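NDP-rhamnosyltransferase (Saccharopolyspora spinosa, PDB 3TSA) belongs to the GT-B class of glycosyltransferases and is built from two Rossmann-like domains, each holding a parallel beta sheet flanked by helices. Local coordinates at residues Thr13-Met18 / Gln41-Gly46; Gln86-Thr91 / Gln314-Phe319; Leu238-Ala243 / Pro335-Gln340; Asp320-Leu325 / Gly331-Asp336. One frame throughout, in Å; residues are numbered along the deposited sequence.

Contact 1: Thr13-Met18 / Gln41-Gly46; sequences THLMAM and QATAHG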
loop_
_atom_site.group_PDB
_atom_site.type_symbol
_atom_site.label_atom_id
_atom_site.label_comp_id
_atom_site.label_asym_id
_atom_site.label_seq_id
_atom_site.Cartn_x
_atom_site.Cartn_y
_atom_site.Cartn_z
ATOM N N THR A 13 -4.842 -13.838 4.460
ATOM C CA THR A 13 -5.912 -13.059 5.133
ATOM C C THR A 13 -5.461 -12.417 6.459
ATOM O O THR A 13 -5.946 -11.357 6.813
ATOM C CB THR A 13 -7.199 -13.853 5.426
ATOM O OG1 THR A 13 -6.912 -14.918 6.319
ATOM C CG2 THR A 13 -7.815 -14.429 4.166
ATOM N N HIS A 14 -4.573 -13.076 7.174
ATOM C CA HIS A 14 -4.106 -12.536 8.472
ATOM C C HIS A 14 -3.191 -11.323 8.243
ATOM O O HIS A 14 -3.175 -10.422 9.098
ATOM C CB HIS A 14 -3.321 -13.561 9.229
ATOM C CG HIS A 14 -4.160 -14.722 9.695
ATOM N ND1 HIS A 14 -4.036 -15.270 10.944
ATOM C CD2 HIS A 14 -5.083 -15.480 9.034
ATOM C CE1 HIS A 14 -4.858 -16.318 11.039
ATOM N NE2 HIS A 14 -5.504 -16.458 9.898
ATOM N N LEU A 15 -2.404 -11.360 7.158
ATOM C CA LEU A 15 -1.561 -10.193 6.808
ATOM C C LEU A 15 -2.452 -9.046 6.265
ATOM O O LEU A 15 -2.319 -7.867 6.665
ATOM C CB LEU A 15 -0.448 -10.551 5.795
ATOM C CG LEU A 15 0.326 -9.319 5.305
ATOM C CD1 LEU A 15 0.912 -8.490 6.444
ATOM C CD2 LEU A 15 1.513 -9.835 4.419
ATOM N N MET A 16 -3.417 -9.405 5.405
ATOM C CA MET A 16 -4.312 -8.360 4.906
ATOM C C MET A 16 -5.036 -7.609 6.014
ATOM O O MET A 16 -5.279 -6.408 5.877
ATOM C CB MET A 16 -5.314 -8.951 3.893
ATOM C CG MET A 16 -4.643 -9.132 2.461
ATOM S SD MET A 16 -5.688 -10.236 1.526
ATOM C CE MET A 16 -6.721 -8.965 0.833
ATOM N N ALA A 17 -5.403 -8.322 7.095
ATOM C CA ALA A 17 -6.075 -7.712 8.247
ATOM C C ALA A 17 -5.166 -6.627 8.890
ATOM O O ALA A 17 -5.673 -5.770 9.528
ATOM C CB ALA A 17 -6.388 -8.772 9.316
ATOM N N MET A 18 -3.839 -6.689 8.652
ATOM C CA MET A 18 -2.913 -5.720 9.267
ATOM C C MET A 18 -2.517 -4.628 8.294
ATOM O O MET A 18 -1.788 -3.717 8.663
ATOM C CB MET A 18 -1.645 -6.425 9.704
ATOM C CG MET A 18 -2.024 -7.452 10.796
ATOM S SD MET A 18 -0.631 -7.973 11.773
ATOM C CE MET A 18 -0.015 -8.917 10.550
ATOM N N GLN A 41 4.763 -13.451 0.455
ATOM C CA GLN A 41 5.528 -12.386 -0.231
ATOM C C GLN A 41 4.655 -11.528 -1.141
ATOM O O GLN A 41 4.740 -10.296 -1.138
ATOM C CB GLN A 41 6.672 -12.945 -1.057
ATOM C CG GLN A 41 7.623 -11.840 -1.532
ATOM C CD GLN A 41 8.690 -12.362 -2.428
ATOM O OE1 GLN A 41 8.391 -13.013 -3.437
ATOM N NE2 GLN A 41 9.960 -12.074 -2.093
ATOM N N ALA A 42 3.873 -12.196 -1.983
ATOM C CA ALA A 42 3.091 -11.481 -2.974
ATOM C C ALA A 42 1.927 -10.669 -2.326
ATOM O O ALA A 42 1.607 -9.550 -2.789
ATOM C CB ALA A 42 2.586 -12.546 -4.103
ATOM N N THR A 43 1.386 -11.145 -1.201
ATOM C CA THR A 43 0.360 -10.396 -0.474
ATOM C C THR A 43 1.001 -9.060 0.086
ATOM O O THR A 43 0.401 -7.942 -0.019
ATOM C CB THR A 43 -0.115 -11.206 0.664
ATOM O OG1 THR A 43 -0.676 -12.413 0.075
ATOM C CG2 THR A 43 -1.286 -10.466 1.394
ATOM N N ALA A 44 2.197 -9.223 0.633
ATOM C CA ALA A 44 2.946 -8.088 1.250
ATOM C C ALA A 44 3.314 -7.026 0.174
ATOM O O ALA A 44 2.968 -5.842 0.226
ATOM C CB ALA A 44 4.221 -8.600 2.005
ATOM N N HIS A 45 3.948 -7.521 -0.885
ATOM C CA HIS A 45 4.309 -6.697 -1.980
ATOM C C HIS A 45 3.151 -6.084 -2.681
ATOM O O HIS A 45 3.203 -4.859 -3.046
ATOM C CB HIS A 45 5.236 -7.404 -2.971
ATOM C CG HIS A 45 6.550 -7.807 -2.390
ATOM N ND1 HIS A 45 7.429 -8.632 -3.056
ATOM C CD2 HIS A 45 7.156 -7.487 -1.207
ATOM C CE1 HIS A 45 8.516 -8.805 -2.319
ATOM N NE2 HIS A 45 8.365 -8.149 -1.178
ATOM N N GLY A 46 2.033 -6.822 -2.767
ATOM C CA GLY A 46 0.853 -6.323 -3.478
ATOM C C GLY A 46 0.171 -5.164 -2.773
ATOM O O GLY A 46 -0.609 -4.461 -3.377
#
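The helical turn with L15 and M16 runs beside the one with T43 and A44. CA of L15 is 7.5 Å from CA of A44, and CA of M16 is 7.4 Å from CA of T43. The contact is small and apolar, with no hydrogen bond across it. L15 reaches over with one branch. Its CG stands anti to the backbone N (chi1 173°), and this carries CD2 onto A44. There CD2 lies 3.8 Å from the A44 methyl CB and 3.9 Å from A44 CA. The same L15 CD2 is 4.2 Å from T43 CG2, so this branch touches two successive residues. T43 contributes its methyl and not its hydroxyl. T43 CG2 meets CG of M16 at 3.8 Å. The two side chains cross at about a right angle, and the M16 atom that touches is a methylene, not the sulfur. M16 also packs on Y202 in a loop.

Both helices belong to the N-terminal Rossmann-like domain. Helix 12-16 comes after strand 3-7, and helix 38-46 after strand 31-36, its neighbour in the parallel sheet. H45 packs on G206 of the second subunit. Each helix is also tied back to strands of that sheet. H14 ND1 bonds D121 OD2 at the end of strand 117-121, and H45 NE2 bonds T51 OG1 on strand 50-53.

Contact 2: Gln86-Thr91 / Gln314-Phe319; sequences QLWEQT and QYFDQF
F316 points an edge of its ring at the face of the six-membered ring of W88. This is a T-shaped (edge-to-face) pair, with centroids 5.8 Å apart and planes at 78°. The closest ring atoms are CD1 of F316 and CH2 of W88, 3.9 Å apart. The backbone of F316 joins in: its carbonyl O sits 3.5 Å from CZ2 of W88, at the edge of the indole and near its plane. Further round the phenyl rim, T91 OG1 lies 3.7 Å from F316 CE1, in the plane of that ring. The methyl CG2 of T91 is close to the same carbon. One edge of the phenyl thus lies against two residues one turn apart on helix 82-113.

W88 and T91 belong to the N-terminal domain and F316 to the C-terminal one, so the contact bridges the two halves of the GT-B fold. F316 sits at the second position of a type II' beta turn, Y315 to Q318, where its phi is positive (48°). Q318 N closes the turn on Y315 O at 3.0 Å. The Q318 side chain braces the start of the loop: OE1 accepts from Q314 N at 2.8 Å, in the carbonyl plane, and from Y315 N at 3.0 Å, from above that plane. The indole NE1 of W88 bonds F76 O, and F76 also meets the ring of F316. D317 OD2 bonds W143 NE1.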
loop_
_atom_site.group_PDB
_atom_site.type_symbol
_atom_site.label_atom_id
_atom_site.label_comp_id
_atom_site.label_asym_id
_atom_site.label_seq_id
_atom_site.Cartn_x
_atom_site.Cartn_y
_atom_site.Cartn_z
ATOM N N GLN A 86 -8.441 -31.245 20.341
ATOM C CA GLN A 86 -7.305 -31.808 19.563
ATOM C C GLN A 86 -6.951 -30.978 18.341
ATOM O O GLN A 86 -5.776 -30.817 18.002
ATOM C CB GLN A 86 -7.671 -33.187 19.009
ATOM C CG GLN A 86 -7.461 -34.357 19.965
ATOM C CD GLN A 86 -7.619 -35.703 19.205
ATOM O OE1 GLN A 86 -7.122 -36.747 19.622
ATOM N NE2 GLN A 86 -8.319 -35.653 18.082
ATOM N N LEU A 87 -7.969 -30.470 17.630
ATOM C CA LEU A 87 -7.673 -29.655 16.451
ATOM C C LEU A 87 -6.906 -28.439 16.850
ATOM O O LEU A 87 -5.934 -28.124 16.171
ATOM C CB LEU A 87 -8.926 -29.185 15.730
ATOM C CG LEU A 87 -9.702 -30.171 14.841
ATOM C CD1 LEU A 87 -11.008 -29.412 14.472
ATOM C CD2 LEU A 87 -8.971 -30.616 13.584
ATOM N N TRP A 88 -7.389 -27.727 17.885
ATOM C CA TRP A 88 -6.735 -26.471 18.290
ATOM C C TRP A 88 -5.377 -26.787 18.934
ATOM O O TRP A 88 -4.421 -26.059 18.697
ATOM C CB TRP A 88 -7.625 -25.644 19.198
ATOM C CG TRP A 88 -8.743 -25.022 18.404
ATOM C CD1 TRP A 88 -10.039 -25.453 18.283
ATOM C CD2 TRP A 88 -8.625 -23.834 17.632
ATOM N NE1 TRP A 88 -10.735 -24.587 17.447
ATOM C CE2 TRP A 88 -9.893 -23.584 17.036
ATOM C CE3 TRP A 88 -7.558 -22.967 17.363
ATOM C CZ2 TRP A 88 -10.102 -22.480 16.167
ATOM C CZ3 TRP A 88 -7.757 -21.878 16.569
ATOM C CH2 TRP A 88 -9.020 -21.603 15.999
ATOM N N GLU A 89 -5.272 -27.893 19.665
ATOM C CA GLU A 89 -3.936 -28.280 20.230
ATOM C C GLU A 89 -2.915 -28.626 19.127
ATOM O O GLU A 89 -1.706 -28.244 19.218
ATOM C CB GLU A 89 -4.080 -29.390 21.309
ATOM C CG GLU A 89 -4.821 -28.873 22.576
ATOM C CD GLU A 89 -5.118 -29.975 23.579
ATOM O OE1 GLU A 89 -5.276 -31.155 23.173
ATOM O OE2 GLU A 89 -5.199 -29.647 24.764
ATOM N N GLN A 90 -3.377 -29.298 18.057
ATOM C CA GLN A 90 -2.471 -29.670 16.942
ATOM C C GLN A 90 -2.022 -28.408 16.180
ATOM O O GLN A 90 -0.837 -28.257 15.787
ATOM C CB GLN A 90 -3.135 -30.750 16.055
ATOM C CG GLN A 90 -2.824 -30.791 14.518
ATOM C CD GLN A 90 -4.139 -31.155 13.635
ATOM O OE1 GLN A 90 -5.010 -31.982 14.037
ATOM N NE2 GLN A 90 -4.264 -30.515 12.456
ATOM N N THR A 91 -2.948 -27.451 16.002
ATOM C CA THR A 91 -2.570 -26.175 15.441
ATOM C C THR A 91 -1.442 -25.523 16.222
ATOM O O THR A 91 -0.433 -25.096 15.607
ATOM C CB THR A 91 -3.784 -25.183 15.371
ATOM O OG1 THR A 91 -4.774 -25.824 14.576
ATOM C CG2 THR A 91 -3.365 -23.911 14.645
ATOM N N GLN A 314 -16.223 -23.321 7.517
ATOM C CA GLN A 314 -15.395 -24.494 7.153
ATOM C C GLN A 314 -14.395 -24.866 8.229
ATOM O O GLN A 314 -14.207 -26.058 8.551
ATOM C CB GLN A 314 -14.676 -24.238 5.804
ATOM C CG GLN A 314 -15.596 -23.821 4.666
ATOM C CD GLN A 314 -16.642 -24.900 4.310
ATOM O OE1 GLN A 314 -17.790 -24.563 4.024
ATOM N NE2 GLN A 314 -16.240 -26.173 4.357
ATOM N N TYR A 315 -13.696 -23.874 8.781
ATOM C CA TYR A 315 -12.597 -24.203 9.641
ATOM C C TYR A 315 -12.250 -23.017 10.558
ATOM O O TYR A 315 -12.825 -21.918 10.424
ATOM C CB TYR A 315 -11.372 -24.673 8.831
ATOM C CG TYR A 315 -10.794 -23.711 7.777
ATOM C CD1 TYR A 315 -10.823 -22.276 7.892
ATOM C CD2 TYR A 315 -10.128 -24.270 6.683
ATOM C CE1 TYR A 315 -10.223 -21.484 6.891
ATOM C CE2 TYR A 315 -9.521 -23.508 5.765
ATOM C CZ TYR A 315 -9.579 -22.136 5.847
ATOM O OH TYR A 315 -8.940 -21.410 4.869
ATOM N N PHE A 316 -11.314 -23.263 11.479
ATOM C CA PHE A 316 -10.804 -22.230 12.418
ATOM C C PHE A 316 -11.889 -21.422 13.121
ATOM O O PHE A 316 -12.701 -22.019 13.841
ATOM C CB PHE A 316 -9.689 -21.420 11.762
ATOM C CG PHE A 316 -8.503 -22.272 11.441
ATOM C CD1 PHE A 316 -7.755 -22.877 12.481
ATOM C CD2 PHE A 316 -8.226 -22.647 10.112
ATOM C CE1 PHE A 316 -6.671 -23.783 12.201
ATOM C CE2 PHE A 316 -7.152 -23.566 9.810
ATOM C CZ PHE A 316 -6.372 -24.116 10.879
ATOM N N ASP A 317 -11.911 -20.096 12.910
ATOM C CA ASP A 317 -12.816 -19.192 13.627
ATOM C C ASP A 317 -14.128 -19.042 12.929
ATOM O O ASP A 317 -15.033 -18.338 13.445
ATOM C CB ASP A 317 -12.136 -17.771 13.677
ATOM C CG ASP A 317 -11.772 -17.263 12.318
ATOM O OD1 ASP A 317 -11.240 -18.023 11.488
ATOM O OD2 ASP A 317 -11.959 -16.056 12.063
ATOM N N GLN A 318 -14.324 -19.773 11.816
ATOM C CA GLN A 318 -15.505 -19.481 10.954
ATOM C C GLN A 318 -16.850 -19.872 11.556
ATOM O O GLN A 318 -17.855 -19.177 11.325
ATOM C CB GLN A 318 -15.380 -20.087 9.528
ATOM C CG GLN A 318 -14.166 -19.440 8.802
ATOM C CD GLN A 318 -13.814 -20.142 7.558
ATOM O OE1 GLN A 318 -14.252 -21.281 7.343
ATOM N NE2 GLN A 318 -12.985 -19.478 6.714
ATOM N N PHE A 319 -16.894 -20.970 12.320
ATOM C CA PHE A 319 -18.121 -21.381 13.035
ATOM C C PHE A 319 -18.584 -20.411 14.050
ATOM O O PHE A 319 -19.755 -20.150 14.133
ATOM C CB PHE A 319 -17.883 -22.800 13.687
ATOM C CG PHE A 319 -17.576 -23.811 12.602
ATOM C CD1 PHE A 319 -18.652 -24.375 11.896
ATOM C CD2 PHE A 319 -16.246 -24.103 12.252
ATOM C CE1 PHE A 319 -18.387 -25.283 10.770
ATOM C CE2 PHE A 319 -15.978 -24.998 11.145
ATOM C CZ PHE A 319 -17.042 -25.519 10.399
#

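Contact 3: Leu238-Ala243 / Pro335-Gln340; sequences LLRAVA and PDEQAQ
A short N-capped helix, 337-340, follows the edge strand of the C-terminal Rossmann-like sheet, and R240 of helix 236-246 reaches across to it, meeting E337 and Q340. R240 carries the contact from its side. Its chain is extended from CG to NE and passes over the C-terminal end of the short helix. CD of R240 lies 3.5 Å from the carbonyl O of Q340, with CB and CG also near that oxygen. OE2 of E337 then comes to the edge of the guanidinium, near its plane. NH2 of R240 is 3.9 Å from OE2 of E337, which makes a long salt bridge and no direct hydrogen bond. The two flat groups stand 81° apart. E337 comes to this position because its CG is anti to the backbone N (chi1 -165°) and the chain beyond is extended. The R240 side chain also packs on F346 of helix 343-354.

The N-terminus of the short helix is held by D336 at the N-cap position. Its OD1 accepts from A339 N at 3.1 Å and also from NE2 of Q338, so two donors share one oxygen. At the other end, Q340 NE2 bonds L334 O and P313 O, and this probably sets which way the amide faces.

Water completes the link between the two helices. One water lies 2.9 Å from R240 NH1 and 2.8 Å from E337 OE2. A second lies at the edge of the guanidinium, in its plane: it accepts from R240 NH1 at 2.8 Å and donates to Q340 OE1 at 2.8 Å.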
loop_
_atom_site.group_PDB
_atom_site.type_symbol
_atom_site.label_atom_id
_atom_site.label_comp_id
_atom_site.label_asym_id
_atom_site.label_seq_id
_atom_site.Cartn_x
_atom_site.Cartn_y
_atom_site.Cartn_z
ATOM N N LEU A 238 -18.488 -23.601 -3.218
ATOM C CA LEU A 238 -18.694 -22.684 -4.343
ATOM C C LEU A 238 -19.820 -23.220 -5.214
ATOM O O LEU A 238 -20.743 -22.481 -5.574
ATOM C CB LEU A 238 -17.428 -22.539 -5.169
ATOM C CG LEU A 238 -17.390 -21.514 -6.315
ATOM C CD1 LEU A 238 -17.681 -20.062 -5.830
ATOM C CD2 LEU A 238 -16.052 -21.618 -7.101
ATOM N N LEU A 239 -19.777 -24.509 -5.527
ATOM C CA LEU A 239 -20.809 -25.040 -6.435
ATOM C C LEU A 239 -22.143 -24.918 -5.733
ATOM O O LEU A 239 -23.182 -24.605 -6.387
ATOM C CB LEU A 239 -20.493 -26.528 -6.692
ATOM C CG LEU A 239 -19.244 -26.730 -7.555
ATOM C CD1 LEU A 239 -18.851 -28.248 -7.683
ATOM C CD2 LEU A 239 -19.454 -26.032 -8.933
ATOM N N ARG A 240 -22.146 -25.225 -4.420
ATOM C CA ARG A 240 -23.397 -25.201 -3.655
ATOM C C ARG A 240 -23.969 -23.817 -3.645
ATOM O O ARG A 240 -25.163 -23.660 -3.838
ATOM C CB ARG A 240 -23.227 -25.688 -2.210
ATOM C CG ARG A 240 -23.075 -27.216 -2.127
ATOM C CD ARG A 240 -22.324 -27.724 -0.887
ATOM N NE ARG A 240 -22.206 -29.217 -0.928
ATOM C CZ ARG A 240 -21.400 -29.944 -0.138
ATOM N NH1 ARG A 240 -20.554 -29.392 0.688
ATOM N NH2 ARG A 240 -21.376 -31.269 -0.302
ATOM N N ALA A 241 -23.141 -22.803 -3.438
ATOM C CA ALA A 241 -23.666 -21.419 -3.386
ATOM C C ALA A 241 -24.131 -20.931 -4.733
ATOM O O ALA A 241 -25.125 -20.220 -4.815
ATOM C CB ALA A 241 -22.547 -20.430 -2.841
ATOM N N VAL A 242 -23.386 -21.266 -5.787
ATOM C CA VAL A 242 -23.739 -20.829 -7.176
ATOM C C VAL A 242 -25.109 -21.453 -7.559
ATOM O O VAL A 242 -25.977 -20.773 -8.097
ATOM C CB VAL A 242 -22.667 -21.245 -8.177
ATOM C CG1 VAL A 242 -23.234 -21.092 -9.613
ATOM C CG2 VAL A 242 -21.505 -20.252 -7.996
ATOM N N ALA A 243 -25.312 -22.716 -7.209
ATOM C CA ALA A 243 -26.586 -23.393 -7.554
ATOM C C ALA A 243 -27.745 -22.774 -6.772
ATOM O O ALA A 243 -28.790 -22.375 -7.337
ATOM C CB ALA A 243 -26.478 -24.869 -7.224
ATOM N N PRO A 335 -24.521 -24.578 9.326
ATOM C CA PRO A 335 -23.385 -24.792 10.269
ATOM C C PRO A 335 -22.561 -26.015 10.009
ATOM O O PRO A 335 -21.506 -26.168 10.605
ATOM C CB PRO A 335 -24.072 -24.944 11.620
ATOM C CG PRO A 335 -25.417 -25.516 11.281
ATOM C CD PRO A 335 -25.808 -24.737 10.009
ATOM N N ASP A 336 -23.019 -26.846 9.095
ATOM C CA ASP A 336 -22.308 -28.139 8.886
ATOM C C ASP A 336 -22.609 -28.665 7.499
ATOM O O ASP A 336 -23.310 -28.003 6.731
ATOM C CB ASP A 336 -22.697 -29.190 9.980
ATOM C CG ASP A 336 -24.158 -29.318 10.115
ATOM O OD1 ASP A 336 -24.874 -29.145 9.117
ATOM O OD2 ASP A 336 -24.606 -29.618 11.263
ATOM N N GLU A 337 -22.010 -29.815 7.122
ATOM C CA GLU A 337 -22.167 -30.288 5.794
ATOM C C GLU A 337 -23.600 -30.635 5.379
ATOM O O GLU A 337 -24.034 -30.327 4.238
ATOM C CB GLU A 337 -21.220 -31.480 5.547
ATOM C CG GLU A 337 -21.141 -31.718 4.038
ATOM C CD GLU A 337 -20.493 -33.096 3.719
ATOM O OE1 GLU A 337 -20.753 -34.073 4.451
ATOM O OE2 GLU A 337 -19.739 -33.174 2.701
ATOM N N GLN A 338 -24.364 -31.219 6.331
ATOM C CA GLN A 338 -25.753 -31.524 6.066
ATOM C C GLN A 338 -26.598 -30.291 5.720
ATOM O O GLN A 338 -27.455 -30.381 4.794
ATOM C CB GLN A 338 -26.392 -32.381 7.169
ATOM C CG GLN A 338 -26.589 -31.760 8.476
ATOM C CD GLN A 338 -27.823 -30.849 8.516
ATOM O OE1 GLN A 338 -28.871 -31.161 7.929
ATOM N NE2 GLN A 338 -27.725 -29.743 9.258
ATOM N N ALA A 339 -26.348 -29.164 6.414
ATOM C CA ALA A 339 -27.012 -27.915 6.041
ATOM C C ALA A 339 -26.479 -27.344 4.738
ATOM O O ALA A 339 -27.233 -26.852 3.886
ATOM C CB ALA A 339 -26.853 -26.888 7.195
ATOM N N GLN A 340 -25.174 -27.335 4.591
ATOM C CA GLN A 340 -24.570 -26.662 3.418
ATOM C C GLN A 340 -24.922 -27.341 2.092
ATOM O O GLN A 340 -24.994 -26.676 1.047
ATOM C CB GLN A 340 -23.062 -26.475 3.560
ATOM C CG GLN A 340 -22.682 -25.589 4.736
ATOM C CD GLN A 340 -21.235 -25.562 5.027
ATOM O OE1 GLN A 340 -20.373 -25.959 4.229
ATOM N NE2 GLN A 340 -20.921 -25.042 6.216
HETATM O O HOH W 1 -19.947 -26.764 1.597
HETATM O O HOH W 2 -18.383 -30.964 1.680
#

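Contact 4: Asp320-Leu325 / Gly331-Asp336; sequences DYARNL and GICLPD
Helix 320-325 and strand 331-333 pass each other with axes 7.1 Å apart and an angle of 131° between their N-to-C directions. The backbones come close at two places: CA of A322 is 5.3 Å from CA of C333, and CA of L325 is 5.9 Å from CA of G331. At the first place C333 faces the helix. Its SG is anti to the backbone N (chi1 170°) and rests 3.5 Å from CB of A322. CB of C333 also lies 3.5 Å from the carbonyl O of A322, so the cysteine covers both the methyl and the backbone of that residue. At the second place L325 lays CD2 4.0 Å from CA of G331. The glycine has no side chain there, and the leucine branch fits directly against the strand backbone. No hydrogen bond crosses the contact. The CB of R323 points away from the strand. Its NH2 makes a salt bridge with D320 OD1, a weak hydrogen bond at 3.2 Å, and also bonds G77 O.

The contact closes a beta-alpha-beta crossover: strand 309-311, helix 318-327, strand 331-333. The last strand is outermost in the C-terminal sheet of this chain and bonds strand 309-311 through the backbone of I332. A322 and L325 also lie on V311. The side chains of I332 and L334 point away from the helix and pack on helix 343-354.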
loop_
_atom_site.group_PDB
_atom_site.type_symbol
_atom_site.label_atom_id
_atom_site.label_comp_id
_atom_site.label_asym_id
_atom_site.label_seq_id
_atom_site.Cartn_x
_atom_site.Cartn_y
_atom_site.Cartn_z
ATOM N N ASP A 320 -17.647 -19.896 14.873
ATOM C CA ASP A 320 -17.957 -18.840 15.832
ATOM C C ASP A 320 -18.488 -17.603 15.158
ATOM O O ASP A 320 -19.556 -17.121 15.558
ATOM C CB ASP A 320 -16.680 -18.530 16.639
ATOM C CG ASP A 320 -16.356 -19.680 17.590
ATOM O OD1 ASP A 320 -17.060 -19.740 18.634
ATOM O OD2 ASP A 320 -15.473 -20.473 17.301
ATOM N N TYR A 321 -17.794 -17.106 14.120
ATOM C CA TYR A 321 -18.311 -15.908 13.457
ATOM C C TYR A 321 -19.696 -16.192 12.890
ATOM O O TYR A 321 -20.603 -15.399 13.047
ATOM C CB TYR A 321 -17.430 -15.510 12.291
ATOM C CG TYR A 321 -17.976 -14.368 11.560
ATOM C CD1 TYR A 321 -17.840 -13.086 12.072
ATOM C CD2 TYR A 321 -18.621 -14.550 10.332
ATOM C CE1 TYR A 321 -18.397 -11.953 11.373
ATOM C CE2 TYR A 321 -19.174 -13.468 9.619
ATOM C CZ TYR A 321 -19.052 -12.188 10.159
ATOM O OH TYR A 321 -19.529 -11.082 9.503
ATOM N N ALA A 322 -19.861 -17.336 12.230
ATOM C CA ALA A 322 -21.153 -17.626 11.605
ATOM C C ALA A 322 -22.327 -17.665 12.631
ATOM O O ALA A 322 -23.389 -17.095 12.355
ATOM C CB ALA A 322 -21.100 -18.949 10.778
ATOM N N ARG A 323 -22.130 -18.372 13.748
ATOM C CA ARG A 323 -23.106 -18.491 14.788
ATOM C C ARG A 323 -23.409 -17.103 15.403
ATOM O O ARG A 323 -24.605 -16.777 15.658
ATOM C CB ARG A 323 -22.654 -19.468 15.908
ATOM C CG ARG A 323 -22.729 -20.935 15.542
ATOM C CD ARG A 323 -22.545 -21.772 16.846
ATOM N NE ARG A 323 -21.248 -21.511 17.542
ATOM C CZ ARG A 323 -20.232 -22.375 17.443
ATOM N NH1 ARG A 323 -20.361 -23.418 16.650
ATOM N NH2 ARG A 323 -19.110 -22.157 18.082
ATOM N N ASN A 324 -22.369 -16.312 15.543
ATOM C CA ASN A 324 -22.600 -15.083 16.291
ATOM C C ASN A 324 -23.235 -14.056 15.392
ATOM O O ASN A 324 -24.132 -13.308 15.827
ATOM C CB ASN A 324 -21.282 -14.565 16.868
ATOM C CG ASN A 324 -20.703 -15.542 17.958
ATOM O OD1 ASN A 324 -21.343 -16.556 18.374
ATOM N ND2 ASN A 324 -19.447 -15.284 18.303
ATOM N N LEU A 325 -22.860 -14.066 14.116
ATOM C CA LEU A 325 -23.525 -13.204 13.130
ATOM C C LEU A 325 -25.039 -13.514 13.031
ATOM O O LEU A 325 -25.880 -12.630 13.001
ATOM C CB LEU A 325 -22.900 -13.449 11.753
ATOM C CG LEU A 325 -23.512 -12.455 10.717
ATOM C CD1 LEU A 325 -22.913 -11.117 10.865
ATOM C CD2 LEU A 325 -23.333 -12.848 9.305
ATOM N N GLY A 331 -27.541 -12.291 9.574
ATOM C CA GLY A 331 -27.202 -13.308 8.537
ATOM C C GLY A 331 -27.808 -14.637 8.920
ATOM O O GLY A 331 -28.559 -14.763 9.938
ATOM N N ILE A 332 -27.494 -15.608 8.073
ATOM C CA ILE A 332 -27.940 -16.989 8.328
ATOM C C ILE A 332 -26.671 -17.847 8.303
ATOM O O ILE A 332 -25.799 -17.644 7.460
ATOM C CB ILE A 332 -28.991 -17.409 7.283
ATOM C CG1 ILE A 332 -30.355 -16.727 7.574
ATOM C CG2 ILE A 332 -29.219 -18.967 7.350
ATOM C CD1 ILE A 332 -31.362 -16.968 6.504
ATOM N N CYS A 333 -26.568 -18.805 9.243
ATOM C CA CYS A 333 -25.465 -19.728 9.292
ATOM C C CYS A 333 -25.931 -21.126 8.751
ATOM O O CYS A 333 -26.998 -21.616 9.195
ATOM C CB CYS A 333 -25.035 -19.816 10.784
ATOM S SG CYS A 333 -23.832 -21.196 11.043
ATOM N N LEU A 334 -25.227 -21.730 7.791
ATOM C CA LEU A 334 -25.436 -23.195 7.504
ATOM C C LEU A 334 -24.260 -23.911 8.182
ATOM O O LEU A 334 -23.134 -23.887 7.671
ATOM C CB LEU A 334 -25.508 -23.479 5.983
ATOM C CG LEU A 334 -26.422 -22.554 5.147
ATOM C CD1 LEU A 334 -26.406 -22.906 3.655
ATOM C CD2 LEU A 334 -27.849 -22.663 5.708
ATOM N N PRO A 335 -24.521 -24.578 9.326
ATOM C CA PRO A 335 -23.385 -24.792 10.269
ATOM C C PRO A 335 -22.561 -26.015 10.009
ATOM O O PRO A 335 -21.506 -26.168 10.605
ATOM C CB PRO A 335 -24.072 -24.944 11.620
ATOM C CG PRO A 335 -25.417 -25.516 11.281
ATOM C CD PRO A 335 -25.808 -24.737 10.009
ATOM N N ASP A 336 -23.019 -26.846 9.095
ATOM C CA ASP A 336 -22.308 -28.139 8.886
ATOM C C ASP A 336 -22.609 -28.665 7.499
ATOM O O ASP A 336 -23.310 -28.003 6.731
ATOM C CB ASP A 336 -22.697 -29.190 9.980
ATOM C CG ASP A 336 -24.158 -29.318 10.115
ATOM O OD1 ASP A 336 -24.874 -29.145 9.117
ATOM O OD2 ASP A 336 -24.606 -29.618 11.263
#

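In the fold
Contacts 2, 3 and 4 form a connected group, and contact 1 stands apart. Contacts 3 and 4 share P335 and D336, and their centres are 13 Å apart. A339 CB packs 3.9 Å from L334 CB between them. Contact 2 shares helix 318-327 with contact 4. Through F319 CE1, 3.2 Å from P335 O, it touches the stretch common to contacts 3 and 4. Contact 1 is about 22 Å from contact 2 between centres, and about 6 Å between nearest atoms. W143 stands between them: its ring meets H14, and its NE1 bonds D317. Contacts 1 and 4 lie on opposite sides of the chain's centre, one in each domain. Contact 2 spans both domains.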